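PDB 5EVI: beta-Lactamase/D-Alanine Carboxypeptidase from Pseudomonas syringae pv. tomato, which probably hydrolyses beta-lactam antibiotics to substituted beta-amino acids, as a member of the class C beta-lactamase family. Local coordinates for residues L188-V193 / K229-D234. Numbering follows the deposited sequence.
Sequences LNSTYV and KSSSRD
Tyr192 and Lys229 form an antiparallel hydrogen-bonded pair, with Tyr192 N giving to Lys229 O at 2.9 Å and Lys229 N to Tyr192 O at 2.7 Å, the latter almost straight at 174°. This joins strand 191-192, at the edge of a small three-stranded sheet, to strand 229-230, which has strand 64-65 on its other side. Beyond the pair, the long aliphatic chain of Lys229 bends about its CB-CG bond (chi2 97°) and runs alongside segment 188-193, where NZ donates a hydrogen bond to Val193 O (2.6 Å), lying in the carbonyl plane; Gly227 O is a second acceptor. A lysine suits this edge because its methylenes cover backbone while its ammonium satisfies the carbonyl oxygens of Val193 and Gly227.

At the other end, Asp234, in the first turn of helix 232-243, turns its carboxylate into the bend before Thr191. OD2 accepts two hydrogen bonds: Ser190 N comes from the syn side at 2.8 Å, 30° out of the carboxylate plane, and Thr191 OG1 donates to the anti lone pair of Asp234 OD2, at 2.6 Å. The threonine hydroxyl lies anti to its own carbonyl carbon, which sets it between the carboxylate and Ser230 OG, 2.7 Å from OG1. Leu188 brings apolar cover: its CD2 reaches Asp234 O at 3.2 Å, at the backbone of the helix's first turn, with CB beside OD2, and its side chain also packs on Phe183 of helix 174-186. Ser231 is the N-cap: its short side chain accepts from Asp234 N, fixing the helix start from which the carboxylate projects.

Buried and gripped twice on one oxygen, Asp234 is probably stabilised as the anion, with the nearby helix N-terminus favouring the same state; its carboxylate thus ties the turn leading into strand 191-192 to the start of helix 232-243.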
ATOM      1  N   LEU A 188      -8.719   5.932 -12.089  1.00 17.98           N
ATOM      2  CA  LEU A 188      -8.073   4.640 -12.234  1.00 18.57           C
ATOM      3  C   LEU A 188      -9.030   3.660 -12.880  1.00 19.72           C
ATOM      4  O   LEU A 188      -9.860   3.041 -12.182  1.00 20.83           O
ATOM      5  CB  LEU A 188      -7.580   4.130 -10.883  1.00 18.19           C
ATOM      6  CG  LEU A 188      -6.664   5.096 -10.127  1.00 17.77           C
ATOM      7  CD1 LEU A 188      -6.287   4.549  -8.766  1.00 17.87           C
ATOM      8  CD2 LEU A 188      -5.429   5.405 -10.953  1.00 17.63           C
ATOM      9  N   ASN A 189      -8.872   3.505 -14.200  1.00 20.19           N
ATOM     10  CA  ASN A 189      -9.771   2.722 -15.048  1.00 21.12           C
ATOM     11  C   ASN A 189      -9.370   1.250 -15.234  1.00 20.22           C
ATOM     12  O   ASN A 189     -10.133   0.490 -15.849  1.00 20.75           O
ATOM     13  CB  ASN A 189      -9.913   3.373 -16.445  1.00 21.69           C
ATOM     14  CG  ASN A 189     -10.218   4.865 -16.383  1.00 22.67           C
ATOM     15  OD1 ASN A 189      -9.429   5.687 -16.852  1.00 24.51           O
ATOM     16  ND2 ASN A 189     -11.347   5.227 -15.770  1.00 23.33           N
ATOM     17  N   SER A 190      -8.199   0.850 -14.724  1.00 19.31           N
ATOM     18  CA  SER A 190      -7.695  -0.539 -14.821  1.00 18.55           C
ATOM     19  C   SER A 190      -7.113  -0.978 -13.472  1.00 18.06           C
ATOM     20  O   SER A 190      -6.014  -1.532 -13.407  1.00 18.54           O
ATOM     21  CB  SER A 190      -6.610  -0.642 -15.903  1.00 18.71           C
ATOM     22  OG  SER A 190      -6.094  -1.969 -16.000  1.00 19.14           O
ATOM     23  N   THR A 191      -7.842  -0.679 -12.394  1.00 16.87           N
ATOM     24  CA  THR A 191      -7.423  -1.011 -11.031  1.00 16.56           C
ATOM     25  C   THR A 191      -8.626  -1.708 -10.382  1.00 16.47           C
ATOM     26  O   THR A 191      -9.750  -1.221 -10.506  1.00 16.45           O
ATOM     27  CB  THR A 191      -7.006   0.258 -10.277  1.00 16.01           C
ATOM     28  OG1 THR A 191      -5.881   0.845 -10.934  1.00 15.49           O
ATOM     29  CG2 THR A 191      -6.631  -0.026  -8.809  1.00 15.91           C
ATOM     30  N   TYR A 192      -8.387  -2.850  -9.727  1.00 17.22           N
ATOM     31  CA  TYR A 192      -9.447  -3.808  -9.366  1.00 17.64           C
ATOM     32  C   TYR A 192      -9.153  -4.509  -8.054  1.00 18.07           C
ATOM     33  O   TYR A 192      -8.012  -4.847  -7.787  1.00 18.13           O
ATOM     34  CB  TYR A 192      -9.521  -4.910 -10.425  1.00 17.97           C
ATOM     35  CG  TYR A 192      -9.806  -4.389 -11.786  1.00 18.23           C
ATOM     36  CD1 TYR A 192     -11.040  -3.800 -12.059  1.00 18.90           C
ATOM     37  CD2 TYR A 192      -8.847  -4.431 -12.799  1.00 18.47           C
ATOM     38  CE1 TYR A 192     -11.337  -3.291 -13.290  1.00 18.93           C
ATOM     39  CE2 TYR A 192      -9.135  -3.914 -14.063  1.00 18.99           C
ATOM     40  CZ  TYR A 192     -10.391  -3.351 -14.293  1.00 19.14           C
ATOM     41  OH  TYR A 192     -10.704  -2.815 -15.507  1.00 20.49           O
ATOM     42  N   VAL A 193     -10.180  -4.753  -7.252  1.00 19.00           N
ATOM     43  CA  VAL A 193     -10.115  -5.854  -6.295  1.00 20.15           C
ATOM     44  C   VAL A 193     -10.506  -7.125  -7.076  1.00 22.12           C
ATOM     45  O   VAL A 193      -9.732  -8.099  -7.108  1.00 23.18           O
ATOM     46  CB  VAL A 193     -10.941  -5.582  -5.018  1.00 20.22           C
ATOM     47  CG1 VAL A 193     -11.107  -6.850  -4.163  1.00 20.36           C
ATOM     48  CG2 VAL A 193     -10.249  -4.507  -4.193  1.00 20.28           C
ATOM     49  N   LYS A 229      -5.350  -5.329  -7.650  1.00 13.82           N
ATOM     50  CA  LYS A 229      -4.574  -5.624  -8.828  1.00 13.67           C
ATOM     51  C   LYS A 229      -4.610  -4.363  -9.695  1.00 13.26           C
ATOM     52  O   LYS A 229      -5.666  -3.725  -9.852  1.00 12.95           O
ATOM     53  CB  LYS A 229      -5.159  -6.834  -9.578  1.00 13.94           C
ATOM     54  CG  LYS A 229      -5.186  -8.171  -8.794  1.00 14.52           C
ATOM     55  CD  LYS A 229      -6.536  -8.461  -8.134  1.00 14.88           C
ATOM     56  CE  LYS A 229      -6.477  -9.586  -7.128  1.00 15.18           C
ATOM     57  NZ  LYS A 229      -7.750  -9.674  -6.393  1.00 15.62           N
ATOM     58  N   SER A 230      -3.451  -3.996 -10.240  1.00 12.69           N
ATOM     59  CA  SER A 230      -3.339  -2.814 -11.038  1.00 12.70           C
ATOM     60  C   SER A 230      -2.204  -2.880 -12.054  1.00 12.37           C
ATOM     61  O   SER A 230      -1.296  -3.712 -11.964  1.00 12.26           O
ATOM     62  CB  SER A 230      -3.115  -1.600 -10.139  1.00 12.57           C
ATOM     63  OG  SER A 230      -3.518  -0.430 -10.826  1.00 12.79           O
ATOM     64  N   SER A 231      -2.288  -1.966 -13.008  1.00 12.46           N
ATOM     65  CA  SER A 231      -1.247  -1.762 -14.017  1.00 12.35           C
ATOM     66  C   SER A 231      -0.270  -0.693 -13.535  1.00 12.37           C
ATOM     67  O   SER A 231      -0.616   0.136 -12.667  1.00 11.87           O
ATOM     68  CB  SER A 231      -1.900  -1.378 -15.351  1.00 12.43           C
ATOM     69  OG  SER A 231      -2.390  -0.041 -15.335  1.00 12.54           O
ATOM     70  N   SER A 232       0.933  -0.686 -14.089  1.00 12.66           N
ATOM     71  CA  SER A 232       1.877   0.401 -13.853  1.00 13.19           C
ATOM     72  C   SER A 232       1.327   1.756 -14.384  1.00 13.70           C
ATOM     73  O   SER A 232       1.567   2.810 -13.764  1.00 14.12           O
ATOM     74  CB  SER A 232       3.250   0.086 -14.455  1.00 13.10           C
ATOM     75  OG  SER A 232       3.250   0.255 -15.853  1.00 13.28           O
ATOM     76  N   ARG A 233       0.560   1.748 -15.476  1.00 14.23           N
ATOM     77  CA  ARG A 233      -0.048   3.002 -15.985  1.00 14.81           C
ATOM     78  C   ARG A 233      -1.039   3.639 -14.971  1.00 14.85           C
ATOM     79  O   ARG A 233      -1.028   4.872 -14.747  1.00 15.11           O
ATOM     80  CB  ARG A 233      -0.694   2.801 -17.378  1.00 15.21           C
ATOM     81  CG  ARG A 233      -1.008   4.095 -18.100  1.00 15.76           C
ATOM     82  CD  ARG A 233      -1.832   3.853 -19.347  1.00 16.27           C
ATOM     83  NE  ARG A 233      -1.230   2.897 -20.292  1.00 17.14           N
ATOM     84  CZ  ARG A 233      -0.287   3.177 -21.193  1.00 18.05           C
ATOM     85  NH1 ARG A 233       0.311   4.375 -21.255  1.00 18.50           N
ATOM     86  NH2 ARG A 233       0.111   2.218 -22.004  1.00 18.44           N
ATOM     87  N   ASP A 234      -1.869   2.826 -14.336  1.00 14.59           N
ATOM     88  CA  ASP A 234      -2.732   3.349 -13.252  1.00 14.89           C
ATOM     89  C   ASP A 234      -2.018   3.736 -11.994  1.00 14.09           C
ATOM     90  O   ASP A 234      -2.336   4.754 -11.399  1.00 13.98           O
ATOM     91  CB  ASP A 234      -3.821   2.363 -12.880  1.00 15.32           C
ATOM     92  CG  ASP A 234      -5.069   2.580 -13.678  1.00 16.04           C
ATOM     93  OD1 ASP A 234      -5.010   3.286 -14.718  1.00 16.85           O
ATOM     94  OD2 ASP A 234      -6.124   2.061 -13.253  1.00 17.17           O
TER